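PDB 5U47: penicillin binding protein 2X from Streptococcus thermophilus, which probably acts as a transpeptidase that cross-links peptides of adjacent glycan strands in septal cell-wall peptidoglycan, and is the kind of enzyme that beta-lactams inactivate by acylation. Local coordinates for residues A[193-196]-A[200-203]; A[321-326]-A[362-367]. The protein carries 1 engineered substitution. One frame throughout, in Å; residues are numbered along the deposited sequence. Where two conformers were deposited one is given.

Interaction 1 of 2, residues A[193-196]-A[200-203]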
ATOM      1  N   TYR A 193      33.364 -13.282  18.224  1.00 42.52           N
ATOM      2  CA  TYR A 193      34.384 -13.245  17.184  1.00 44.72           C
ATOM      3  C   TYR A 193      35.697 -13.206  17.887  1.00 45.93           C
ATOM      4  O   TYR A 193      35.778 -12.701  18.988  1.00 47.18           O
ATOM      5  CB  TYR A 193      34.285 -11.966  16.359  1.00 45.04           C
ATOM      6  CG  TYR A 193      33.199 -11.934  15.336  1.00 43.23           C
ATOM      7  CD1 TYR A 193      31.858 -11.905  15.705  1.00 43.07           C
ATOM      8  CD2 TYR A 193      33.507 -11.880  13.977  1.00 43.86           C
ATOM      9  CE1 TYR A 193      30.853 -11.857  14.745  1.00 41.33           C
ATOM     10  CE2 TYR A 193      32.514 -11.808  13.019  1.00 42.21           C
ATOM     11  CZ  TYR A 193      31.190 -11.809  13.407  1.00 41.49           C
ATOM     12  OH  TYR A 193      30.212 -11.760  12.448  1.00 41.61           O
ATOM     13  N   GLU A 194      36.727 -13.747  17.253  1.00 48.65           N
ATOM     14  CA  GLU A 194      38.073 -13.636  17.782  1.00 51.25           C
ATOM     15  C   GLU A 194      38.540 -12.212  17.463  1.00 52.69           C
ATOM     16  O   GLU A 194      38.074 -11.605  16.489  1.00 49.54           O
ATOM     17  CB  GLU A 194      38.988 -14.680  17.147  1.00 53.22           C
ATOM     18  CG  GLU A 194      38.591 -16.113  17.475  1.00 54.25           C
ATOM     19  CD  GLU A 194      39.420 -17.153  16.744  1.00 57.27           C
ATOM     20  OE1 GLU A 194      39.803 -18.161  17.375  1.00 64.19           O
ATOM     21  OE2 GLU A 194      39.711 -16.965  15.550  1.00 57.65           O
ATOM     22  N   LYS A 195      39.417 -11.671  18.312  1.00 55.48           N
ATOM     23  CA  LYS A 195      39.959 -10.324  18.147  1.00 58.51           C
ATOM     24  C   LYS A 195      41.481 -10.360  18.172  1.00 61.65           C
ATOM     25  O   LYS A 195      42.075 -11.258  18.768  1.00 59.19           O
ATOM     26  CB  LYS A 195      39.478  -9.365  19.263  1.00 60.37           C
ATOM     27  CG  LYS A 195      37.990  -9.002  19.253  1.00 62.29           C
ATOM     28  CD  LYS A 195      37.117  -9.970  20.045  1.00 62.83           C
ATOM     29  CE  LYS A 195      35.632  -9.832  19.681  1.00 61.17           C
ATOM     30  NZ  LYS A 195      35.069  -8.461  19.830  1.00 61.52           N
ATOM     31  N   ASP A 196      42.108  -9.391  17.503  1.00 64.97           N
ATOM     32  CA  ASP A 196      43.572  -9.250  17.575  1.00 71.69           C
ATOM     33  C   ASP A 196      43.885  -8.584  18.929  1.00 75.99           C
ATOM     34  O   ASP A 196      42.957  -8.260  19.677  1.00 75.52           O
ATOM     35  CB  ASP A 196      44.138  -8.456  16.379  1.00 73.28           C
ATOM     36  CG  ASP A 196      43.516  -7.071  16.218  1.00 75.33           C
ATOM     37  OD1 ASP A 196      42.707  -6.651  17.071  1.00 78.50           O
ATOM     38  OD2 ASP A 196      43.832  -6.404  15.212  1.00 76.26           O
ATOM     39  N   ASN A 200      40.406  -5.280  17.593  1.00 72.41           N
ATOM     40  CA  ASN A 200      39.710  -5.315  16.298  1.00 69.38           C
ATOM     41  C   ASN A 200      39.197  -6.714  15.965  1.00 64.61           C
ATOM     42  O   ASN A 200      39.912  -7.700  16.125  1.00 63.00           O
ATOM     43  CB  ASN A 200      40.635  -4.847  15.175  1.00 72.53           C
ATOM     44  CG  ASN A 200      41.186  -3.454  15.412  1.00 77.35           C
ATOM     45  OD1 ASN A 200      40.460  -2.546  15.811  1.00 80.79           O
ATOM     46  ND2 ASN A 200      42.477  -3.275  15.149  1.00 80.78           N
ATOM     47  N   THR A 201      37.963  -6.780  15.470  1.00 59.16           N
ATOM     48  CA  THR A 201      37.315  -8.044  15.130  1.00 55.84           C
ATOM     49  C   THR A 201      37.954  -8.770  13.938  1.00 53.26           C
ATOM     50  O   THR A 201      38.160  -8.169  12.892  1.00 54.70           O
ATOM     51  CB  THR A 201      35.827  -7.795  14.787  1.00 55.23           C
ATOM     52  OG1 THR A 201      35.192  -7.142  15.887  1.00 56.77           O
ATOM     53  CG2 THR A 201      35.096  -9.093  14.502  1.00 54.49           C
ATOM     54  N   LEU A 202      38.263 -10.058  14.116  1.00 51.66           N
ATOM     55  CA  LEU A 202      38.801 -10.906  13.049  1.00 50.44           C
ATOM     56  C   LEU A 202      37.590 -11.528  12.376  1.00 48.44           C
ATOM     57  O   LEU A 202      36.825 -12.234  13.021  1.00 48.01           O
ATOM     58  CB  LEU A 202      39.702 -12.008  13.607  1.00 51.30           C
ATOM     59  CG  LEU A 202      40.935 -11.569  14.405  1.00 54.09           C
ATOM     60  CD1 LEU A 202      41.715 -12.783  14.886  1.00 54.42           C
ATOM     61  CD2 LEU A 202      41.830 -10.660  13.572  1.00 56.07           C
ATOM     62  N   LEU A 203      37.405 -11.261  11.088  1.00 47.20           N
ATOM     63  CA  LEU A 203      36.231 -11.756  10.375  1.00 45.40           C
ATOM     64  C   LEU A 203      36.345 -13.225   9.946  1.00 44.50           C
ATOM     65  O   LEU A 203      37.444 -13.740   9.689  1.00 42.92           O
ATOM     66  CB  LEU A 203      35.921 -10.846   9.183  1.00 46.62           C
ATOM     67  CG  LEU A 203      35.586  -9.391   9.554  1.00 47.55           C
ATOM     68  CD1 LEU A 203      35.520  -8.513   8.314  1.00 48.42           C
ATOM     69  CD2 LEU A 203      34.289  -9.293  10.351  1.00 47.93           C
TER
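Asp196 and Asn200 cross their polar ends where the chain reverses, carboxylate and amide planes turned 56° apart. OD1 of Asp196 lies 2.7 Å from the backbone N of Asn200, a weak, bent bond, and OD2 is 3.4 Å from ND2 of Asn200, weak as well. With chi1 at 56°, the carboxylate is tucked between its own backbone N and carbonyl carbon, which turns it toward Asn200. The main-chain bonds are better formed: Asp196 N gives to Asn200 O (3.1 Å) and Leu202 N to Glu194 O (2.8 Å), flanking a single beta bridge between Lys195 and Thr201. This is a short hairpin-like turn in the dimerisation-domain region, without regular strands. At its far end Thr201 CG2 comes obliquely against the Tyr193 ring, 3.3 Å from CD2, while Leu202 O sits at the ring edge, in plane. The ring's hydroxyl is hydrogen-bonded to Glu137, which holds its far end. Leu202 turns inward, its CD1 beside Glu194 CB, and Tyr103 touches both Leu202 and Asp196. Both side-chain bonds are weak, and Asp196 OD1 also lies 3.1 Å from Asn200 O, two acceptors close together, so the backbone bonds probably carry more of the turn's hold.

Interaction 2 of 2, residues A[321-326]-A[362-367]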
ATOM      1  N   ASN A 321     -25.294  29.919 -17.705  1.00 59.57           N
ATOM      2  CA  ASN A 321     -24.815  31.029 -16.881  1.00 60.59           C
ATOM      3  C   ASN A 321     -23.959  30.564 -15.724  1.00 58.61           C
ATOM      4  O   ASN A 321     -23.540  31.373 -14.895  1.00 58.61           O
ATOM      5  CB  ASN A 321     -26.010  31.828 -16.352  1.00 64.14           C
ATOM      6  CG  ASN A 321     -26.771  32.538 -17.453  1.00 66.66           C
ATOM      7  OD1 ASN A 321     -27.997  32.555 -17.457  1.00 72.30           O
ATOM      8  ND2 ASN A 321     -26.048  33.118 -18.398  1.00 69.26           N
ATOM      9  N   GLY A 322     -23.669  29.266 -15.681  1.00 54.17           N
ATOM     10  CA  GLY A 322     -22.921  28.714 -14.571  1.00 52.96           C
ATOM     11  C   GLY A 322     -23.751  28.818 -13.311  1.00 51.25           C
ATOM     12  O   GLY A 322     -24.975  28.935 -13.370  1.00 51.48           O
ATOM     13  N   ILE A 323     -23.079  28.791 -12.171  1.00 50.31           N
ATOM     14  CA  ILE A 323     -23.744  28.897 -10.888  1.00 50.85           C
ATOM     15  C   ILE A 323     -22.793  29.595  -9.937  1.00 52.24           C
ATOM     16  O   ILE A 323     -21.587  29.349  -9.964  1.00 50.32           O
ATOM     17  CB  ILE A 323     -24.219  27.524 -10.348  1.00 48.49           C
ATOM     18  CG1 ILE A 323     -25.039  27.714  -9.069  1.00 49.37           C
ATOM     19  CG2 ILE A 323     -23.053  26.577 -10.094  1.00 48.20           C
ATOM     20  CD1 ILE A 323     -25.766  26.466  -8.625  1.00 48.37           C
ATOM     21  N   LYS A 324     -23.345  30.466  -9.101  1.00 55.72           N
ATOM     22  CA  LYS A 324     -22.537  31.271  -8.200  1.00 58.35           C
ATOM     23  C   LYS A 324     -22.717  30.809  -6.753  1.00 54.85           C
ATOM     24  O   LYS A 324     -23.834  30.638  -6.290  1.00 53.63           O
ATOM     25  CB  LYS A 324     -22.944  32.734  -8.351  1.00 63.32           C
ATOM     26  CG  LYS A 324     -21.807  33.727  -8.191  1.00 68.29           C
ATOM     27  CD  LYS A 324     -22.306  35.155  -8.394  1.00 73.21           C
ATOM     28  CE  LYS A 324     -21.170  36.127  -8.701  1.00 77.57           C
ATOM     29  NZ  LYS A 324     -20.036  36.027  -7.734  1.00 79.25           N
ATOM     30  N   VAL A 325     -21.605  30.585  -6.065  1.00 53.03           N
ATOM     31  CA  VAL A 325     -21.616  30.187  -4.662  1.00 53.83           C
ATOM     32  C   VAL A 325     -20.703  31.154  -3.932  1.00 55.54           C
ATOM     33  O   VAL A 325     -19.504  31.208  -4.213  1.00 54.35           O
ATOM     34  CB  VAL A 325     -21.120  28.749  -4.461  1.00 50.80           C
ATOM     35  CG1 VAL A 325     -21.045  28.418  -2.975  1.00 50.58           C
ATOM     36  CG2 VAL A 325     -22.035  27.782  -5.193  1.00 49.89           C
ATOM     37  N   GLY A 326     -21.272  31.900  -2.989  1.00 59.56           N
ATOM     38  CA  GLY A 326     -20.526  32.920  -2.271  1.00 63.60           C
ATOM     39  C   GLY A 326     -20.151  33.987  -3.286  1.00 65.94           C
ATOM     40  O   GLY A 326     -21.027  34.546  -3.946  1.00 66.28           O
ATOM     41  N   LEU A 362     -26.961  19.673  -7.382  1.00 40.89           N
ATOM     42  CA  LEU A 362     -27.330  18.511  -6.558  1.00 40.17           C
ATOM     43  C   LEU A 362     -26.851  18.701  -5.119  1.00 39.56           C
ATOM     44  O   LEU A 362     -27.572  18.362  -4.173  1.00 38.83           O
ATOM     45  CB  LEU A 362     -26.776  17.198  -7.142  1.00 39.53           C
ATOM     46  CG  LEU A 362     -27.426  16.692  -8.437  1.00 40.25           C
ATOM     47  CD1 LEU A 362     -26.751  15.416  -8.931  1.00 39.20           C
ATOM     48  CD2 LEU A 362     -28.925  16.475  -8.238  1.00 42.27           C
ATOM     49  N   GLU A 363     -25.643  19.256  -4.971  1.00 38.03           N
ATOM     50  CA  GLU A 363     -25.066  19.562  -3.656  1.00 38.08           C
ATOM     51  C   GLU A 363     -25.926  20.574  -2.889  1.00 41.48           C
ATOM     52  O   GLU A 363     -26.150  20.403  -1.693  1.00 41.21           O
ATOM     53  CB  GLU A 363     -23.636  20.101  -3.799  1.00 37.29           C
ATOM     54  CG  GLU A 363     -22.850  20.232  -2.493  1.00 36.77           C
ATOM     55  CD  GLU A 363     -23.191  21.455  -1.645  1.00 38.21           C
ATOM     56  OE1 GLU A 363     -23.486  22.527  -2.190  1.00 37.37           O
ATOM     57  OE2 GLU A 363     -23.143  21.336  -0.403  1.00 39.36           O
ATOM     58  N   GLN A 364     -26.391  21.610  -3.584  0.60 42.99           N
ATOM     59  CA  GLN A 364     -27.240  22.641  -2.970  0.60 45.89           C
ATOM     60  C   GLN A 364     -28.616  22.091  -2.589  0.60 46.81           C
ATOM     61  O   GLN A 364     -29.195  22.509  -1.595  0.60 48.09           O
ATOM     62  CB  GLN A 364     -27.395  23.847  -3.902  0.60 47.57           C
ATOM     63  CG  GLN A 364     -26.111  24.637  -4.126  0.60 47.02           C
ATOM     64  CD  GLN A 364     -26.298  25.841  -5.036  0.60 48.76           C
ATOM     65  OE1 GLN A 364     -27.405  26.142  -5.485  0.60 49.74           O
ATOM     66  NE2 GLN A 364     -25.208  26.537  -5.309  0.60 49.75           N
ATOM     67  N   ALA A 365     -29.114  21.139  -3.378  1.00 47.49           N
ATOM     68  CA  ALA A 365     -30.429  20.512  -3.135  1.00 49.50           C
ATOM     69  C   ALA A 365     -30.426  19.640  -1.889  1.00 49.32           C
ATOM     70  O   ALA A 365     -31.442  19.513  -1.225  1.00 51.91           O
ATOM     71  CB  ALA A 365     -30.857  19.680  -4.336  1.00 50.33           C
ATOM     72  N   MET A 366     -29.299  19.005  -1.593  1.00 46.70           N
ATOM     73  CA  MET A 366     -29.219  18.203  -0.381  1.00 46.53           C
ATOM     74  C   MET A 366     -28.778  19.125   0.758  1.00 45.78           C
ATOM     75  O   MET A 366     -29.172  18.930   1.896  1.00 46.64           O
ATOM     76  CB  MET A 366     -28.321  16.963  -0.562  1.00 45.24           C
ATOM     77  CG  MET A 366     -26.834  17.187  -0.649  1.00 44.65           C
ATOM     78  SD  MET A 366     -25.969  15.596  -0.875  1.00 45.61           S
ATOM     79  CE  MET A 366     -26.207  15.315  -2.629  1.00 44.57           C
ATOM     80  N   GLY A 367     -27.989  20.149   0.423  1.00 46.19           N
ATOM     81  CA  GLY A 367     -27.504  21.126   1.408  1.00 46.17           C
ATOM     82  C   GLY A 367     -26.113  20.809   1.923  1.00 45.71           C
ATOM     83  O   GLY A 367     -25.684  19.637   1.922  1.00 42.07           O
TER
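The amide of Gln364 meets Ile323 and Val325 in two different ways. Ile323 CD1 stands well off the amide plane on one side, approaching obliquely, at 3.4 Å from NE2 and 3.6 Å from OE1. Val325 CG2 lies instead beyond the amide nitrogen, 3.4 Å from NE2 and close to the extension of the CD–NE2 bond. The contact joins a small beta hairpin, strands 323-325 and 328-330, to the last turn of helix 356-366 in the transpeptidase domain. The axes of strand 323-325 and helix segment 362-366 run 50° apart and pass 11.7 Å from each other, a gap bridged by the long side chain of Gln364. That chain is extended beyond CG (chi2 -179°), which carries the amide straight out from the helix to the hairpin. Ile323 reaches toward it from the opposite direction, its CG1 anti to the backbone N (chi1 -174°). No hydrogen bond crosses the contact: aliphatic carbons cover part of a polar group at the surface. Gln364 was modelled in two conformers, and this account holds for one of them, so the grip is probably loose. Around the contact, Ile323 and Val325 lie on Ile330 of the partner strand, Val325 also touches Ala404 of helix 400-405, and Met366 packs on helix 297-308. Gly367, with positive phi, ends the helix before helix 368-377 begins, and its backbone N bonds to Glu363 O at 2.8 Å.

Overall arrangement
The two contacts lie on opposite sides of the chain's centre, the centre of interaction 1 about 43 Å and that of interaction 2 about 36 Å from it. Their centres are about 76 Å apart and their nearest atoms about 64 Å, so neither touches the other. They follow in series along the chain: interaction 1 closes a tight turn in the dimerisation-domain region, its segments 4 residues apart at their closest ends, whereas those of interaction 2, in the transpeptidase domain, are 36 apart. Interaction 2 has only an indirect tie to the probable active site: its helix packs through Met366 on Leu301, Ala304, Ala305 and Asn308 of helix 297-308, whose start carries Lys298 of a likely SxxK motif.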